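Side-chain contacts in effector protein B, substrate of the Dot/Icm secretion system (Legionella drancourtii, PDB 4JVS), which probably acts as a GTPase-activating protein, this chain being the GAP domain of a larger secreted effector: residues A[244-249]-A[264-269]; A[251-256]-A[260-265]. One frame throughout, in Å; residues are numbered along the deposited sequence.

Contact 1 of 2, residues A[244-249]-A[264-269]; sequences DQLATI and MRILKS
Ile266 reaches across to Leu246 and Ile249 and has the most surface buried by the contact, 76 Å² against 38 and 23 Å² for its two partners. Its long branch does the touching. CG1 lies opposite the carbonyl carbon (chi1 -70°) and the chain continues extended through chi2, which carries CD1 out from helix 261-267 to the other helix. There CD1 meets the CG2 methyl of Ile249 at 3.6 Å, with CB of Ile249 a little farther behind. On Ile249 it is thus the short branch, lying anti to the backbone N, that receives the methyl end of Ile266. Leu246, one helical turn earlier, comes in at the flank of the same branch: its CD2 lies 4.2 Å from Ile266 CG1. Both pairs meet at a slant. The two segments belong to consecutive helices of the LepB GAP C-terminal subdomain, 243-253 and 261-267, which run back roughly antiparallel as a helical hairpin, with the Leu246 and Ile266 CA atoms 7.5 Å apart. Leu238 of helix 235-238 and Val276 of helix 271-280 touch both Leu246 and Ile266, extending the apolar packing to two further helices. Elsewhere on helix 243-253, Asp244 O accepts hydrogen bonds from both the backbone N and, at 2.7 Å, OG1 of Thr248, which approach it from opposite faces of the carbonyl plane.

Contact 2 of 2, residues A[251-256]-A[260-265]; sequences FEELNA and SRLIMR
Glu253 and Ile263 lie alongside one another but head in opposite directions, the aliphatic root of the glutamate against the branch point of the isoleucine, with CB to CB at 3.7 Å. Beyond that root the Glu253 chain bends at chi2 (-59°), turning its carboxylate toward the start of the second helix. OE1 accepts a hydrogen bond from Ser260 OG; the modelled separation of 2.5 Å is very short and, as a length, doubtful. The other oxygen, OE2, comes 3.8 Å from Leu262 CD2, the leucine crossing the glutamate nearly at right angles. Ser260 occupies the N-cap position of helix 261-267 without its side chain making a capping bond, and Glu253 begins a type I beta turn that runs to Ala256; the contact thus bridges the two sides of the short loop in a helical hairpin. Leu254 starts out pointing off the contact, yet its CD1 swings back to meet Ile263 CD1 at 3.7 Å, again nearly perpendicular. That isoleucine end is placed there because CG1 stands anti to the backbone N (chi1 -163°). Phe230, from a loop, packs on both Glu253 and Leu262, while Lys298 and Ile299 of helix 292-306 touch Leu254.

Contacts 1 and 2 are successive levels of one interface between helices 243-253 and 261-267, their centres about 8 Å apart. Contact 2 lies beside the connecting loop, whereas contact 1 sits farther along the pair, and the second segments share Met264 and Arg265. The levels meet directly where Ile249 CG2 packs on Leu262 CD2 at 3.7 Å, so that one methyl of Ile249 serves both. Contact 2 mixes a polar pairing with apolar packing, whereas contact 1 is purely aliphatic. An acetic acid molecule, probably from crystallisation, lies about 4 Å from the Leu262 side chain. Neither contact's segments touch the other protein chain of the assembly.

Contact 1 of 2, residues A[244-249]-A[264-269]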
loop_
_atom_site.group_PDB
_atom_site.type_symbol
_atom_site.label_atom_id
_atom_site.label_comp_id
_atom_site.label_asym_id
_atom_site.label_seq_id
_atom_site.Cartn_x
_atom_site.Cartn_y
_atom_site.Cartn_z
ATOM N N ASP A 244 -21.656 -4.766 -4.866
ATOM C CA ASP A 244 -20.242 -4.448 -4.755
ATOM C C ASP A 244 -19.355 -5.698 -4.695
ATOM O O ASP A 244 -18.312 -5.758 -5.347
ATOM C CB ASP A 244 -19.988 -3.578 -3.529
ATOM C CG ASP A 244 -20.304 -2.115 -3.773
ATOM O OD1 ASP A 244 -20.795 -1.775 -4.872
ATOM O OD2 ASP A 244 -20.072 -1.304 -2.847
ATOM N N GLN A 245 -19.766 -6.684 -3.901
ATOM C CA GLN A 245 -19.060 -7.956 -3.824
ATOM C C GLN A 245 -19.029 -8.630 -5.205
ATOM O O GLN A 245 -17.994 -9.157 -5.644
ATOM C CB GLN A 245 -19.716 -8.875 -2.784
ATOM C CG GLN A 245 -19.072 -8.856 -1.396
ATOM C CD GLN A 245 -19.894 -9.605 -0.339
ATOM O OE1 GLN A 245 -21.095 -9.817 -0.503
ATOM N NE2 GLN A 245 -19.242 -10.004 0.747
ATOM N N LEU A 246 -20.164 -8.597 -5.896
ATOM C CA LEU A 246 -20.291 -9.279 -7.175
ATOM C C LEU A 246 -19.434 -8.619 -8.255
ATOM O O LEU A 246 -18.761 -9.302 -9.026
ATOM C CB LEU A 246 -21.762 -9.341 -7.605
ATOM C CG LEU A 246 -22.719 -10.279 -6.857
ATOM C CD1 LEU A 246 -24.151 -9.966 -7.217
ATOM C CD2 LEU A 246 -22.414 -11.720 -7.176
ATOM N N ALA A 247 -19.466 -7.288 -8.295
ATOM C CA ALA A 247 -18.656 -6.493 -9.220
ATOM C C ALA A 247 -17.166 -6.682 -8.958
ATOM O O ALA A 247 -16.371 -6.753 -9.897
ATOM C CB ALA A 247 -19.018 -5.021 -9.102
ATOM N N THR A 248 -16.795 -6.741 -7.680
ATOM C CA THR A 248 -15.430 -7.063 -7.292
ATOM C C THR A 248 -14.973 -8.381 -7.923
ATOM O O THR A 248 -13.850 -8.484 -8.424
ATOM C CB THR A 248 -15.285 -7.140 -5.763
ATOM O OG1 THR A 248 -15.571 -5.860 -5.197
ATOM C CG2 THR A 248 -13.866 -7.543 -5.363
ATOM N N ILE A 249 -15.852 -9.380 -7.907
ATOM C CA ILE A 249 -15.549 -10.688 -8.490
ATOM C C ILE A 249 -15.381 -10.581 -10.009
ATOM O O ILE A 249 -14.394 -11.061 -10.568
ATOM C CB ILE A 249 -16.630 -11.750 -8.132
ATOM C CG1 ILE A 249 -16.584 -12.081 -6.636
ATOM C CG2 ILE A 249 -16.425 -13.004 -8.942
ATOM C CD1 ILE A 249 -17.681 -13.017 -6.151
ATOM N N MET A 264 -19.243 -16.143 -15.555
ATOM C CA MET A 264 -20.357 -16.531 -16.387
ATOM C C MET A 264 -21.596 -16.808 -15.573
ATOM O O MET A 264 -22.691 -16.531 -15.967
ATOM C CB MET A 264 -19.979 -17.711 -17.248
ATOM C CG MET A 264 -19.434 -17.348 -18.610
ATOM S SD MET A 264 -19.866 -15.704 -19.067
ATOM C CE MET A 264 -18.609 -15.372 -20.237
ATOM N N ARG A 265 -21.390 -17.377 -14.413
ATOM C CA ARG A 265 -22.455 -17.673 -13.497
ATOM C C ARG A 265 -23.165 -16.430 -13.069
ATOM O O ARG A 265 -24.348 -16.407 -12.913
ATOM C CB ARG A 265 -21.853 -18.315 -12.271
ATOM C CG ARG A 265 -22.710 -19.371 -11.644
ATOM C CD ARG A 265 -21.881 -20.549 -11.225
ATOM N NE ARG A 265 -21.641 -20.460 -9.817
ATOM C CZ ARG A 265 -20.592 -20.955 -9.210
ATOM N NH1 ARG A 265 -20.468 -20.785 -7.911
ATOM N NH2 ARG A 265 -19.676 -21.609 -9.894
ATOM N N ILE A 266 -22.397 -15.402 -12.843
ATOM C CA ILE A 266 -22.876 -14.119 -12.355
ATOM C C ILE A 266 -23.579 -13.327 -13.446
ATOM O O ILE A 266 -24.654 -12.774 -13.231
ATOM C CB ILE A 266 -21.699 -13.299 -11.796
ATOM C CG1 ILE A 266 -21.190 -13.935 -10.496
ATOM C CG2 ILE A 266 -22.092 -11.853 -11.594
ATOM C CD1 ILE A 266 -19.809 -13.462 -10.088
ATOM N N LEU A 267 -22.972 -13.287 -14.625
ATOM C CA LEU A 267 -23.519 -12.526 -15.738
ATOM C C LEU A 267 -24.748 -13.208 -16.358
ATOM O O LEU A 267 -25.575 -12.573 -16.993
ATOM C CB LEU A 267 -22.431 -12.324 -16.792
ATOM C CG LEU A 267 -21.503 -11.103 -16.780
ATOM C CD1 LEU A 267 -21.442 -10.417 -15.438
ATOM C CD2 LEU A 267 -20.122 -11.537 -17.217
ATOM N N LYS A 268 -24.858 -14.512 -16.156
ATOM C CA LYS A 268 -25.928 -15.322 -16.725
ATOM C C LYS A 268 -27.222 -15.156 -15.947
ATOM O O LYS A 268 -28.270 -15.617 -16.386
ATOM C CB LYS A 268 -25.516 -16.791 -16.622
ATOM C CG LYS A 268 -26.187 -17.766 -17.546
ATOM C CD LYS A 268 -26.041 -19.179 -16.987
ATOM C CE LYS A 268 -24.622 -19.471 -16.538
ATOM N NZ LYS A 268 -24.535 -20.790 -15.848
ATOM N N SER A 269 -27.120 -14.526 -14.796
ATOM C CA SER A 269 -28.106 -14.616 -13.753
ATOM C C SER A 269 -29.165 -13.587 -13.575
ATOM O O SER A 269 -29.915 -13.702 -12.666
ATOM C CB SER A 269 -27.443 -14.784 -12.427
ATOM O OG SER A 269 -28.402 -14.889 -11.423
#

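Contact 2 of 2, residues A[251-256]-A[260-265]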
loop_
_atom_site.group_PDB
_atom_site.type_symbol
_atom_site.label_atom_id
_atom_site.label_comp_id
_atom_site.label_asym_id
_atom_site.label_seq_id
_atom_site.Cartn_x
_atom_site.Cartn_y
_atom_site.Cartn_z
ATOM N N PHE A 251 -14.657 -7.929 -11.883
ATOM C CA PHE A 251 -13.448 -7.173 -12.195
ATOM C C PHE A 251 -12.203 -8.028 -12.042
ATOM O O PHE A 251 -11.220 -7.843 -12.762
ATOM C CB PHE A 251 -13.336 -5.951 -11.297
ATOM C CG PHE A 251 -14.230 -4.830 -11.699
ATOM C CD1 PHE A 251 -14.522 -4.609 -13.027
ATOM C CD2 PHE A 251 -14.775 -3.989 -10.749
ATOM C CE1 PHE A 251 -15.345 -3.573 -13.402
ATOM C CE2 PHE A 251 -15.596 -2.949 -11.119
ATOM C CZ PHE A 251 -15.882 -2.744 -12.445
ATOM N N GLU A 252 -12.262 -8.964 -11.102
ATOM C CA GLU A 252 -11.131 -9.827 -10.801
ATOM C C GLU A 252 -10.994 -10.896 -11.882
ATOM O O GLU A 252 -9.894 -11.165 -12.366
ATOM C CB GLU A 252 -11.315 -10.466 -9.420
ATOM C CG GLU A 252 -10.080 -11.157 -8.858
ATOM C CD GLU A 252 -8.899 -10.224 -8.685
ATOM O OE1 GLU A 252 -9.060 -9.146 -8.054
ATOM O OE2 GLU A 252 -7.808 -10.571 -9.193
ATOM N N GLU A 253 -12.124 -11.484 -12.267
ATOM C CA GLU A 253 -12.155 -12.558 -13.258
ATOM C C GLU A 253 -11.618 -12.123 -14.626
ATOM O O GLU A 253 -11.016 -12.914 -15.337
ATOM C CB GLU A 253 -13.575 -13.133 -13.371
ATOM C CG GLU A 253 -14.047 -13.871 -12.114
ATOM C CD GLU A 253 -13.146 -15.042 -11.760
ATOM O OE1 GLU A 253 -12.731 -15.772 -12.680
ATOM O OE2 GLU A 253 -12.835 -15.239 -10.567
ATOM N N LEU A 254 -11.823 -10.861 -14.979
ATOM C CA LEU A 254 -11.306 -10.304 -16.234
ATOM C C LEU A 254 -9.771 -10.299 -16.345
ATOM O O LEU A 254 -9.219 -10.165 -17.445
ATOM C CB LEU A 254 -11.870 -8.895 -16.461
ATOM C CG LEU A 254 -12.979 -8.800 -17.514
ATOM C CD1 LEU A 254 -13.757 -10.092 -17.601
ATOM C CD2 LEU A 254 -13.919 -7.666 -17.201
ATOM N N ASN A 255 -9.087 -10.446 -15.213
ATOM C CA ASN A 255 -7.637 -10.625 -15.203
ATOM C C ASN A 255 -7.200 -11.967 -15.814
ATOM O O ASN A 255 -6.020 -12.175 -16.123
ATOM C CB ASN A 255 -7.100 -10.508 -13.778
ATOM C CG ASN A 255 -7.303 -9.130 -13.189
ATOM O OD1 ASN A 255 -7.268 -8.130 -13.904
ATOM N ND2 ASN A 255 -7.507 -9.065 -11.877
ATOM N N ALA A 256 -8.159 -12.875 -15.976
ATOM C CA ALA A 256 -7.899 -14.193 -16.548
ATOM C C ALA A 256 -8.129 -14.190 -18.060
ATOM O O ALA A 256 -9.051 -13.529 -18.551
ATOM C CB ALA A 256 -8.772 -15.254 -15.864
ATOM N N SER A 260 -14.520 -17.237 -17.112
ATOM C CA SER A 260 -14.603 -18.198 -16.010
ATOM C C SER A 260 -15.997 -18.758 -15.883
ATOM O O SER A 260 -16.955 -18.176 -16.382
ATOM C CB SER A 260 -14.230 -17.555 -14.671
ATOM O OG SER A 260 -13.884 -16.190 -14.812
ATOM N N ARG A 261 -16.101 -19.890 -15.197
ATOM C CA ARG A 261 -17.390 -20.432 -14.816
ATOM C C ARG A 261 -18.042 -19.493 -13.806
ATOM O O ARG A 261 -19.252 -19.281 -13.841
ATOM C CB ARG A 261 -17.224 -21.833 -14.223
ATOM C CG ARG A 261 -18.073 -22.889 -14.902
ATOM C CD ARG A 261 -17.910 -24.253 -14.260
ATOM N NE ARG A 261 -16.738 -24.963 -14.764
ATOM C CZ ARG A 261 -16.413 -26.202 -14.406
ATOM N NH1 ARG A 261 -17.176 -26.862 -13.542
ATOM N NH2 ARG A 261 -15.328 -26.779 -14.912
ATOM N N LEU A 262 -17.237 -18.921 -12.913
ATOM C CA LEU A 262 -17.754 -18.001 -11.903
ATOM C C LEU A 262 -18.322 -16.723 -12.514
ATOM O O LEU A 262 -19.447 -16.340 -12.204
ATOM C CB LEU A 262 -16.684 -17.660 -10.864
ATOM C CG LEU A 262 -17.016 -16.681 -9.734
ATOM C CD1 LEU A 262 -18.310 -17.046 -9.043
ATOM C CD2 LEU A 262 -15.887 -16.662 -8.720
ATOM N N ILE A 263 -17.559 -16.059 -13.377
ATOM C CA ILE A 263 -18.037 -14.801 -13.938
ATOM C C ILE A 263 -19.217 -15.020 -14.877
ATOM O O ILE A 263 -20.075 -14.148 -15.028
ATOM C CB ILE A 263 -16.935 -14.027 -14.679
ATOM C CG1 ILE A 263 -17.368 -12.569 -14.877
ATOM C CG2 ILE A 263 -16.591 -14.705 -16.001
ATOM C CD1 ILE A 263 -16.580 -11.830 -15.922
ATOM N N MET A 264 -19.243 -16.143 -15.555
ATOM C CA MET A 264 -20.357 -16.531 -16.387
ATOM C C MET A 264 -21.596 -16.808 -15.573
ATOM O O MET A 264 -22.691 -16.531 -15.967
ATOM C CB MET A 264 -19.979 -17.711 -17.248
ATOM C CG MET A 264 -19.434 -17.348 -18.610
ATOM S SD MET A 264 -19.866 -15.704 -19.067
ATOM C CE MET A 264 -18.609 -15.372 -20.237
ATOM N N ARG A 265 -21.390 -17.377 -14.413
ATOM C CA ARG A 265 -22.455 -17.673 -13.497
ATOM C C ARG A 265 -23.165 -16.430 -13.069
ATOM O O ARG A 265 -24.348 -16.407 -12.913
ATOM C CB ARG A 265 -21.853 -18.315 -12.271
ATOM C CG ARG A 265 -22.710 -19.371 -11.644
ATOM C CD ARG A 265 -21.881 -20.549 -11.225
ATOM N NE ARG A 265 -21.641 -20.460 -9.817
ATOM C CZ ARG A 265 -20.592 -20.955 -9.210
ATOM N NH1 ARG A 265 -20.468 -20.785 -7.911
ATOM N NH2 ARG A 265 -19.676 -21.609 -9.894
#